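Local coordinates for protein TodX (Pseudomonas putida, PDB 3BS0) that forms a beta barrel in the outer membrane and probably carries toluene across it, an early step in the breakdown of aromatic hydrocarbons, at residues Val53-Lys58 with His420-Ala425; Ala200-Ser205 with Ala252-Ile257; Lys375-Phe380 with Ala395-Leu400. All blocks are in the same frame, centred on the assembly; numbering follows the deposited sequence.

Contact 1: residues Val53-Lys58 with His420-Ala425; sequences VTTDIK and HSQINA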
loop_
_atom_site.group_PDB
_atom_site.type_symbol
_atom_site.label_atom_id
_atom_site.label_comp_id
_atom_site.label_asym_id
_atom_site.label_seq_id
_atom_site.Cartn_x
_atom_site.Cartn_y
_atom_site.Cartn_z
ATOM N N VAL A 53 -7.556 -5.621 -4.632
ATOM C CA VAL A 53 -6.368 -5.342 -5.422
ATOM C C VAL A 53 -5.826 -6.532 -6.205
ATOM O O VAL A 53 -5.046 -7.325 -5.686
ATOM C CB VAL A 53 -5.234 -4.803 -4.530
ATOM C CG1 VAL A 53 -4.048 -4.369 -5.396
ATOM C CG2 VAL A 53 -5.753 -3.640 -3.675
ATOM N N THR A 54 -6.238 -6.640 -7.463
ATOM C CA THR A 54 -5.778 -7.702 -8.350
ATOM C C THR A 54 -4.349 -7.348 -8.755
ATOM O O THR A 54 -4.014 -6.176 -8.868
ATOM C CB THR A 54 -6.629 -7.757 -9.645
ATOM O OG1 THR A 54 -7.979 -8.116 -9.326
ATOM C CG2 THR A 54 -6.037 -8.764 -10.634
ATOM N N THR A 55 -3.507 -8.352 -8.973
ATOM C CA THR A 55 -2.127 -8.099 -9.395
ATOM C C THR A 55 -1.639 -9.109 -10.420
ATOM O O THR A 55 -1.814 -10.319 -10.241
ATOM C CB THR A 55 -1.141 -8.128 -8.212
ATOM O OG1 THR A 55 -1.199 -6.882 -7.506
ATOM C CG2 THR A 55 0.283 -8.373 -8.708
ATOM N N ASP A 56 -1.047 -8.621 -11.505
ATOM C CA ASP A 56 -0.518 -9.545 -12.485
ATOM C C ASP A 56 0.983 -9.358 -12.660
ATOM O O ASP A 56 1.475 -8.270 -12.983
ATOM C CB ASP A 56 -1.234 -9.423 -13.825
ATOM C CG ASP A 56 -1.219 -10.732 -14.594
ATOM O OD1 ASP A 56 -1.603 -11.762 -13.993
ATOM O OD2 ASP A 56 -0.832 -10.744 -15.783
ATOM N N ILE A 57 1.705 -10.446 -12.432
ATOM C CA ILE A 57 3.148 -10.438 -12.529
ATOM C C ILE A 57 3.675 -11.678 -13.211
ATOM O O ILE A 57 3.207 -12.785 -12.970
ATOM C CB ILE A 57 3.788 -10.360 -11.132
ATOM C CG1 ILE A 57 3.250 -9.145 -10.381
ATOM C CG2 ILE A 57 5.293 -10.272 -11.248
ATOM C CD1 ILE A 57 3.875 -8.965 -9.003
ATOM N N LYS A 58 4.645 -11.476 -14.084
ATOM C CA LYS A 58 5.300 -12.572 -14.775
ATOM C C LYS A 58 6.802 -12.292 -14.646
ATOM O O LYS A 58 7.270 -11.165 -14.894
ATOM C CB LYS A 58 4.909 -12.615 -16.257
ATOM C CG LYS A 58 4.307 -13.921 -16.717
ATOM C CD LYS A 58 2.796 -13.904 -16.513
ATOM C CE LYS A 58 2.101 -15.117 -17.156
ATOM N NZ LYS A 58 2.293 -15.184 -18.642
ATOM N N HIS A 420 4.887 -6.309 -14.845
ATOM C CA HIS A 420 3.926 -6.121 -13.766
ATOM C C HIS A 420 2.863 -5.033 -13.959
ATOM O O HIS A 420 3.183 -3.863 -14.184
ATOM C CB HIS A 420 4.759 -5.887 -12.485
ATOM C CG HIS A 420 4.002 -5.306 -11.345
ATOM N ND1 HIS A 420 2.731 -5.713 -11.006
ATOM C CD2 HIS A 420 4.351 -4.365 -10.440
ATOM C CE1 HIS A 420 2.326 -5.045 -9.942
ATOM N NE2 HIS A 420 3.292 -4.221 -9.578
ATOM N N SER A 421 1.598 -5.436 -13.863
ATOM C CA SER A 421 0.472 -4.507 -13.997
ATOM C C SER A 421 -0.466 -4.725 -12.815
ATOM O O SER A 421 -0.329 -5.710 -12.085
ATOM C CB SER A 421 -0.285 -4.737 -15.318
ATOM O OG SER A 421 -1.158 -5.851 -15.253
ATOM N N GLN A 422 -1.425 -3.827 -12.627
ATOM C CA GLN A 422 -2.332 -3.963 -11.494
ATOM C C GLN A 422 -3.649 -3.210 -11.620
ATOM O O GLN A 422 -3.649 -2.037 -11.952
ATOM C CB GLN A 422 -1.617 -3.490 -10.240
ATOM C CG GLN A 422 -2.336 -3.790 -8.965
ATOM C CD GLN A 422 -1.917 -2.862 -7.842
ATOM O OE1 GLN A 422 -2.337 -1.694 -7.786
ATOM N NE2 GLN A 422 -1.074 -3.368 -6.945
ATOM N N ILE A 423 -4.759 -3.894 -11.337
ATOM C CA ILE A 423 -6.116 -3.320 -11.373
ATOM C C ILE A 423 -6.605 -3.008 -9.949
ATOM O O ILE A 423 -6.136 -3.598 -8.979
ATOM C CB ILE A 423 -7.128 -4.309 -12.014
ATOM C CG1 ILE A 423 -6.835 -4.483 -13.511
ATOM C CG2 ILE A 423 -8.538 -3.814 -11.822
ATOM C CD1 ILE A 423 -7.619 -5.618 -14.166
ATOM N N ASN A 424 -7.560 -2.090 -9.824
ATOM C CA ASN A 424 -8.086 -1.716 -8.515
ATOM C C ASN A 424 -9.568 -1.378 -8.448
ATOM O O ASN A 424 -10.027 -0.430 -9.075
ATOM C CB ASN A 424 -7.292 -0.546 -7.959
ATOM C CG ASN A 424 -6.299 -0.982 -6.924
ATOM O OD1 ASN A 424 -5.453 -1.849 -7.181
ATOM N ND2 ASN A 424 -6.393 -0.391 -5.729
ATOM N N ALA A 425 -10.310 -2.146 -7.660
ATOM C CA ALA A 425 -11.731 -1.906 -7.501
ATOM C C ALA A 425 -12.023 -1.470 -6.075
ATOM O O ALA A 425 -11.571 -2.105 -5.118
ATOM C CB ALA A 425 -12.503 -3.160 -7.825
#

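Contact 2: residues Ala200-Ser205 with Ala252-Ile257; sequences AHFSLS and ATLSAI. With C8E ((hydroxyethyloxy)tri(ethyloxy)octane), chain D.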
loop_
_atom_site.group_PDB
_atom_site.type_symbol
_atom_site.label_atom_id
_atom_site.label_comp_id
_atom_site.label_asym_id
_atom_site.label_seq_id
_atom_site.Cartn_x
_atom_site.Cartn_y
_atom_site.Cartn_z
ATOM N N ALA A 200 18.410 -21.050 0.699
ATOM C CA ALA A 200 17.935 -20.771 2.039
ATOM C C ALA A 200 16.521 -20.260 1.873
ATOM O O ALA A 200 16.207 -19.547 0.925
ATOM C CB ALA A 200 18.800 -19.718 2.710
ATOM N N HIS A 201 15.647 -20.630 2.786
ATOM C CA HIS A 201 14.284 -20.178 2.658
ATOM C C HIS A 201 13.817 -19.434 3.890
ATOM O O HIS A 201 14.068 -19.845 5.032
ATOM C CB HIS A 201 13.355 -21.354 2.399
ATOM C CG HIS A 201 11.916 -20.964 2.333
ATOM N ND1 HIS A 201 11.355 -20.381 1.217
ATOM C CD2 HIS A 201 10.918 -21.085 3.240
ATOM C CE1 HIS A 201 10.069 -20.172 1.435
ATOM N NE2 HIS A 201 9.779 -20.589 2.654
ATOM N N PHE A 202 13.144 -18.324 3.641
ATOM C CA PHE A 202 12.599 -17.544 4.714
ATOM C C PHE A 202 11.092 -17.672 4.727
ATOM O O PHE A 202 10.451 -17.530 3.706
ATOM C CB PHE A 202 13.010 -16.093 4.563
ATOM C CG PHE A 202 14.210 -15.749 5.363
ATOM C CD1 PHE A 202 15.451 -15.618 4.763
ATOM C CD2 PHE A 202 14.108 -15.610 6.730
ATOM C CE1 PHE A 202 16.582 -15.351 5.515
ATOM C CE2 PHE A 202 15.227 -15.346 7.495
ATOM C CZ PHE A 202 16.470 -15.216 6.885
ATOM N N SER A 203 10.528 -17.959 5.888
ATOM C CA SER A 203 9.094 -18.098 5.991
ATOM C C SER A 203 8.497 -17.319 7.161
ATOM O O SER A 203 8.957 -17.408 8.305
ATOM C CB SER A 203 8.729 -19.576 6.103
ATOM O OG SER A 203 7.355 -19.727 6.393
ATOM N N LEU A 204 7.487 -16.524 6.846
ATOM C CA LEU A 204 6.765 -15.723 7.825
ATOM C C LEU A 204 5.315 -16.056 7.509
ATOM O O LEU A 204 4.642 -15.348 6.775
ATOM C CB LEU A 204 7.061 -14.244 7.612
ATOM C CG LEU A 204 8.418 -13.773 8.142
ATOM C CD1 LEU A 204 9.590 -14.517 7.505
ATOM C CD2 LEU A 204 8.519 -12.290 7.858
ATOM N N SER A 205 4.856 -17.163 8.075
ATOM C CA SER A 205 3.527 -17.693 7.822
ATOM C C SER A 205 2.484 -17.567 8.910
ATOM O O SER A 205 1.324 -17.880 8.676
ATOM C CB SER A 205 3.644 -19.178 7.536
ATOM O OG SER A 205 3.797 -19.868 8.771
ATOM N N ALA A 252 9.400 -16.626 12.542
ATOM C CA ALA A 252 9.860 -16.918 11.202
ATOM C C ALA A 252 10.653 -18.202 11.230
ATOM O O ALA A 252 11.284 -18.533 12.230
ATOM C CB ALA A 252 10.734 -15.786 10.696
ATOM N N THR A 253 10.612 -18.937 10.132
ATOM C CA THR A 253 11.351 -20.174 10.029
ATOM C C THR A 253 12.444 -20.016 8.987
ATOM O O THR A 253 12.173 -19.851 7.799
ATOM C CB THR A 253 10.451 -21.348 9.599
ATOM O OG1 THR A 253 9.401 -21.528 10.549
ATOM C CG2 THR A 253 11.272 -22.629 9.507
ATOM N N LEU A 254 13.688 -20.034 9.436
ATOM C CA LEU A 254 14.805 -19.942 8.512
ATOM C C LEU A 254 15.087 -21.388 8.184
ATOM O O LEU A 254 15.247 -22.211 9.078
ATOM C CB LEU A 254 16.024 -19.340 9.175
ATOM C CG LEU A 254 17.248 -19.594 8.306
ATOM C CD1 LEU A 254 17.185 -18.720 7.054
ATOM C CD2 LEU A 254 18.508 -19.314 9.105
ATOM N N SER A 255 15.134 -21.706 6.903
ATOM C CA SER A 255 15.369 -23.073 6.504
ATOM C C SER A 255 16.409 -23.185 5.395
ATOM O O SER A 255 16.273 -22.622 4.327
ATOM C CB SER A 255 14.046 -23.705 6.089
ATOM O OG SER A 255 14.146 -24.194 4.781
ATOM N N ALA A 256 17.465 -23.918 5.691
ATOM C CA ALA A 256 18.571 -24.123 4.790
ATOM C C ALA A 256 18.287 -25.341 3.949
ATOM O O ALA A 256 17.686 -26.300 4.431
ATOM C CB ALA A 256 19.860 -24.324 5.600
ATOM N N ILE A 257 18.716 -25.300 2.691
ATOM C CA ILE A 257 18.521 -26.427 1.797
ATOM C C ILE A 257 19.834 -26.818 1.106
ATOM O O ILE A 257 20.545 -25.975 0.541
ATOM C CB ILE A 257 17.440 -26.092 0.779
ATOM C CG1 ILE A 257 16.172 -25.648 1.532
ATOM C CG2 ILE A 257 17.154 -27.318 -0.106
ATOM C CD1 ILE A 257 15.587 -24.336 1.034
HETATM C C1 C8E D . 6.178 -0.485 3.984
HETATM C C2 C8E D . 6.520 -1.803 3.445
HETATM C C3 C8E D . 7.589 -2.538 4.125
HETATM C C4 C8E D . 7.441 -3.880 3.682
HETATM C C5 C8E D . 8.674 -4.579 3.793
HETATM C C6 C8E D . 8.471 -5.919 3.304
HETATM C C7 C8E D . 9.888 -6.087 2.828
HETATM C C8 C8E D . 10.886 -6.262 3.888
HETATM O O9 C8E D . 11.910 -7.226 3.899
HETATM C C10 C8E D . 11.407 -8.620 3.877
HETATM C C11 C8E D . 12.711 -9.471 3.956
HETATM O O12 C8E D . 13.086 -9.969 5.364
HETATM C C13 C8E D . 13.148 -11.429 5.316
HETATM C C14 C8E D . 14.280 -12.154 4.492
HETATM O O15 C8E D . 15.739 -11.866 4.456
HETATM C C16 C8E D . 16.009 -10.835 3.411
HETATM C C17 C8E D . 16.239 -11.391 1.985
HETATM O O18 C8E D . 17.341 -11.141 1.108
HETATM C C19 C8E D . 17.095 -9.952 0.294
HETATM C C20 C8E D . 16.970 -9.852 -1.268
HETATM O O21 C8E D . 18.095 -9.345 -1.981
#

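Contact 3: residues Lys375-Phe380 with Ala395-Leu400; sequences KRHVTF and AISFGL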
loop_
_atom_site.group_PDB
_atom_site.type_symbol
_atom_site.label_atom_id
_atom_site.label_comp_id
_atom_site.label_asym_id
_atom_site.label_seq_id
_atom_site.Cartn_x
_atom_site.Cartn_y
_atom_site.Cartn_z
ATOM N N LYS A 375 4.309 3.091 -12.096
ATOM C CA LYS A 375 4.497 4.476 -12.527
ATOM C C LYS A 375 3.222 5.240 -12.865
ATOM O O LYS A 375 3.021 6.357 -12.396
ATOM C CB LYS A 375 5.434 4.497 -13.739
ATOM C CG LYS A 375 6.455 5.616 -13.747
ATOM C CD LYS A 375 7.553 5.310 -14.760
ATOM C CE LYS A 375 8.279 4.011 -14.395
ATOM N NZ LYS A 375 9.178 3.521 -15.476
ATOM N N ARG A 376 2.367 4.635 -13.681
ATOM C CA ARG A 376 1.128 5.277 -14.094
ATOM C C ARG A 376 -0.129 4.484 -13.712
ATOM O O ARG A 376 -0.065 3.280 -13.477
ATOM C CB ARG A 376 1.160 5.493 -15.608
ATOM C CG ARG A 376 2.262 6.433 -16.095
ATOM C CD ARG A 376 2.322 6.450 -17.621
ATOM N NE ARG A 376 2.996 7.631 -18.151
ATOM C CZ ARG A 376 3.119 7.898 -19.445
ATOM N NH1 ARG A 376 2.617 7.065 -20.350
ATOM N NH2 ARG A 376 3.729 9.009 -19.833
ATOM N N HIS A 377 -1.266 5.179 -13.667
ATOM C CA HIS A 377 -2.552 4.583 -13.329
ATOM C C HIS A 377 -3.659 5.285 -14.106
ATOM O O HIS A 377 -3.651 6.503 -14.214
ATOM C CB HIS A 377 -2.849 4.774 -11.844
ATOM C CG HIS A 377 -1.832 4.172 -10.936
ATOM N ND1 HIS A 377 -1.889 2.860 -10.525
ATOM C CD2 HIS A 377 -0.709 4.693 -10.384
ATOM C CE1 HIS A 377 -0.844 2.595 -9.761
ATOM N NE2 HIS A 377 -0.111 3.690 -9.659
ATOM N N VAL A 378 -4.612 4.526 -14.637
ATOM C CA VAL A 378 -5.750 5.109 -15.351
ATOM C C VAL A 378 -7.006 4.616 -14.635
ATOM O O VAL A 378 -7.269 3.419 -14.563
ATOM C CB VAL A 378 -5.824 4.662 -16.815
ATOM C CG1 VAL A 378 -6.958 5.403 -17.510
ATOM C CG2 VAL A 378 -4.510 4.927 -17.509
ATOM N N THR A 379 -7.786 5.555 -14.122
ATOM C CA THR A 379 -8.976 5.227 -13.354
ATOM C C THR A 379 -10.319 5.647 -13.940
ATOM O O THR A 379 -10.397 6.541 -14.781
ATOM C CB THR A 379 -8.855 5.847 -11.966
ATOM O OG1 THR A 379 -8.882 7.273 -12.079
ATOM C CG2 THR A 379 -7.542 5.470 -11.347
ATOM N N PHE A 380 -11.372 4.984 -13.468
ATOM C CA PHE A 380 -12.745 5.253 -13.884
ATOM C C PHE A 380 -13.622 5.156 -12.648
ATOM O O PHE A 380 -13.433 4.278 -11.819
ATOM C CB PHE A 380 -13.255 4.211 -14.881
ATOM C CG PHE A 380 -12.789 4.411 -16.286
ATOM C CD1 PHE A 380 -11.431 4.500 -16.586
ATOM C CD2 PHE A 380 -13.712 4.419 -17.333
ATOM C CE1 PHE A 380 -10.992 4.587 -17.915
ATOM C CE2 PHE A 380 -13.295 4.505 -18.663
ATOM C CZ PHE A 380 -11.927 4.587 -18.956
ATOM N N ALA A 395 -15.173 2.601 -8.439
ATOM C CA ALA A 395 -13.907 3.104 -8.948
ATOM C C ALA A 395 -13.120 1.911 -9.447
ATOM O O ALA A 395 -13.257 0.808 -8.926
ATOM C CB ALA A 395 -13.147 3.824 -7.852
ATOM N N ILE A 396 -12.318 2.125 -10.484
ATOM C CA ILE A 396 -11.488 1.061 -11.056
ATOM C C ILE A 396 -10.217 1.726 -11.540
ATOM O O ILE A 396 -10.246 2.497 -12.500
ATOM C CB ILE A 396 -12.166 0.345 -12.256
ATOM C CG1 ILE A 396 -13.556 -0.182 -11.872
ATOM C CG2 ILE A 396 -11.345 -0.847 -12.664
ATOM C CD1 ILE A 396 -14.673 0.890 -11.779
ATOM N N SER A 397 -9.106 1.436 -10.865
ATOM C CA SER A 397 -7.815 2.026 -11.206
ATOM C C SER A 397 -6.842 1.010 -11.782
ATOM O O SER A 397 -6.575 -0.017 -11.179
ATOM C CB SER A 397 -7.206 2.662 -9.972
ATOM O OG SER A 397 -5.918 3.164 -10.255
ATOM N N PHE A 398 -6.305 1.301 -12.961
ATOM C CA PHE A 398 -5.377 0.382 -13.611
ATOM C C PHE A 398 -3.956 0.896 -13.512
ATOM O O PHE A 398 -3.632 1.951 -14.060
ATOM C CB PHE A 398 -5.707 0.209 -15.093
ATOM C CG PHE A 398 -7.154 -0.058 -15.385
ATOM C CD1 PHE A 398 -8.132 0.876 -15.067
ATOM C CD2 PHE A 398 -7.535 -1.212 -16.044
ATOM C CE1 PHE A 398 -9.462 0.666 -15.406
ATOM C CE2 PHE A 398 -8.871 -1.431 -16.389
ATOM C CZ PHE A 398 -9.829 -0.489 -16.069
ATOM N N GLY A 399 -3.120 0.149 -12.798
ATOM C CA GLY A 399 -1.726 0.513 -12.669
ATOM C C GLY A 399 -1.076 0.036 -13.948
ATOM O O GLY A 399 -0.915 -1.162 -14.151
ATOM N N LEU A 400 -0.731 0.971 -14.825
ATOM C CA LEU A 400 -0.111 0.627 -16.102
ATOM C C LEU A 400 1.044 -0.357 -15.957
ATOM O O LEU A 400 1.892 -0.238 -15.063
ATOM C CB LEU A 400 0.346 1.897 -16.822
ATOM C CG LEU A 400 -0.848 2.782 -17.192
ATOM C CD1 LEU A 400 -0.359 4.021 -17.902
ATOM C CD2 LEU A 400 -1.818 2.006 -18.085
#

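Contact 1: residues Val53-Lys58 with His420-Ala425
His420 lies against Ile57 and the backbone of Asp56, and its side chain can be followed atom by atom. Its CB lies near Ile57 CG1, at 4.2 Å. CG stands anti to the backbone N (chi1 164°), and from there the ring crosses obliquely past Ile57, whose CG1 is 4.0 Å from His420 CG and whose CD1 comes over one face. His420 ND1 reaches the same CG1 at 3.5 Å; its weak hydrogen bond to Asp56 O, also 3.5 Å, approaches at the ring edge and in the ring plane. At the tip, His420 CE1 meets Thr55 CG2 at 4.1 Å.

The two strands run antiparallel at 167°. They are the first and last long strands of the chain, so their pairing closes the barrel, as in other FadL-family proteins. Well-formed backbone bonds at the seam come from the hydrogen-bonded pair Asp56 and Ser421: Asp56 N to Ser421 O is 3.1 Å and Ser421 N to Asp56 O is 3.0 Å, both nearly straight. Asp56 O therefore serves a main-chain donor and, weakly, the imidazole. Towards Thr54 and Ile423 the reciprocal bonds are long, bent and weak. On the side of the strands away from His420, Asp56 CB sits 3.8 Å from Ser421 OG, while the Asp56 carboxylate is engaged by Ser70 and by a salt bridge to Arg401.

Contact 2: residues Ala200-Ser205 with Ala252-Ile257
Phe202 and Leu254 meet as methyl on ring. Leu254 CG is anti to its backbone N (chi1 165°), and a chi2 of 72° swings CD1 over one face of the Phe202 ring, 3.8 Å from the centroid and 22° off the normal. This CH-pi contact is displaced toward the rim, where Leu254 CD1 is 3.6 Å from Phe202 CZ. The opposite face carries a bound detergent molecule: its atom C14, part of the polyether and not of the octyl tail, lies 3.7 Å from Phe202 CD1. An alanine at Phe202 would probably open a gap between Leu254 CD1 and this detergent, leaving each without the ring face it packs on.

Nearby, Leu204 CD1 rests on Ala252 CB at 3.6 Å. His201 and Ser203 point to the other side of the antiparallel pair, and each places its first side-chain atom beyond CB anti to the backbone N; His201 NE2 and Ser203 OG both hydrogen-bond Glu165 OE2. Four backbone hydrogen bonds join the strands, among them His201 N to Ser255 O at 2.6 Å and Thr253 N to Ser203 O at 2.9 Å.

Helix 186-194 also packs on Leu254 and Ala256. Chemically, one side of the strands is thus an apolar surface able to hold a flexible amphiphile, consistent with a barrel that handles hydrophobic compounds, while on the other His201 and Ser203 share Glu165 and Thr253 bonds Asp267.

Contact 3: residues Lys375-Phe380 with Ala395-Leu400
Arg376-Phe380 and Ala395-Leu400 are the two arms of a beta hairpin, antiparallel at 160° with axes 4.3 Å apart, in which Val378 with Phe398 and Phe380 with Ile396 form hydrogen-bonded pairs and Leu400 N donates to Arg376 O from above the carbonyl plane, 43° out of it.

Side chains alternate between two unlike surfaces. On the one with Val378 and Phe380, Leu400 crosses Arg376, its CD1 lying against Arg376 CB and 3.6 Å from Arg376 CD, while Leu400 CD2 touches Val378 CG2 at 4.0 Å. The Arg376 chain is extended from CG to NE, and its charged end makes a cation-pi contact with Tyr356. Further along, Phe380 CD1 and Phe398 CE1 approach loosely, at 4.5 Å. This largely apolar surface probably faces lipid, as the outer wall of a membrane barrel does.

On the other surface, Gly399 has no side chain, and the His377 ring lies beside its CA through ND1. Thr379 turns CG2 toward Ser397 OG; its own OG1, between the backbone N and the carbonyl carbon (chi1 66°), accepts a hydrogen bond from Gly17 N.

That second surface meets the N-terminal part of the chain, with Leu6 and Glu7 against His377 and helix 11-15 against Ala395 and Ser397, while strands 348-356 and 417-433 flank the hairpin and continue the wall.

All three are antiparallel strand pairings; contacts 1 and 3 lie in the barrel wall, whereas contact 2 pairs strands 199-204 and 244-257, which belong to insertions extending from it. Contact 1 joins the strands from opposite ends of the chain, and contacts 2 and 3 are nested within the loop it closes, contact 2 coming before contact 3. Contacts 1 and 3 are direct neighbours, with centres 10 Å apart: strands 390-405 and 417-433 lie edge to edge, and Asn424 O with Ser397 N is a probable hydrogen bond. Contact 2 lies apart, its centre 27 Å from that of contact 1 and 35 Å from that of contact 3. Contact 1 closes the barrel and contact 3 is the hairpin next to that seam, whereas a detergent molecule binds at contact 2.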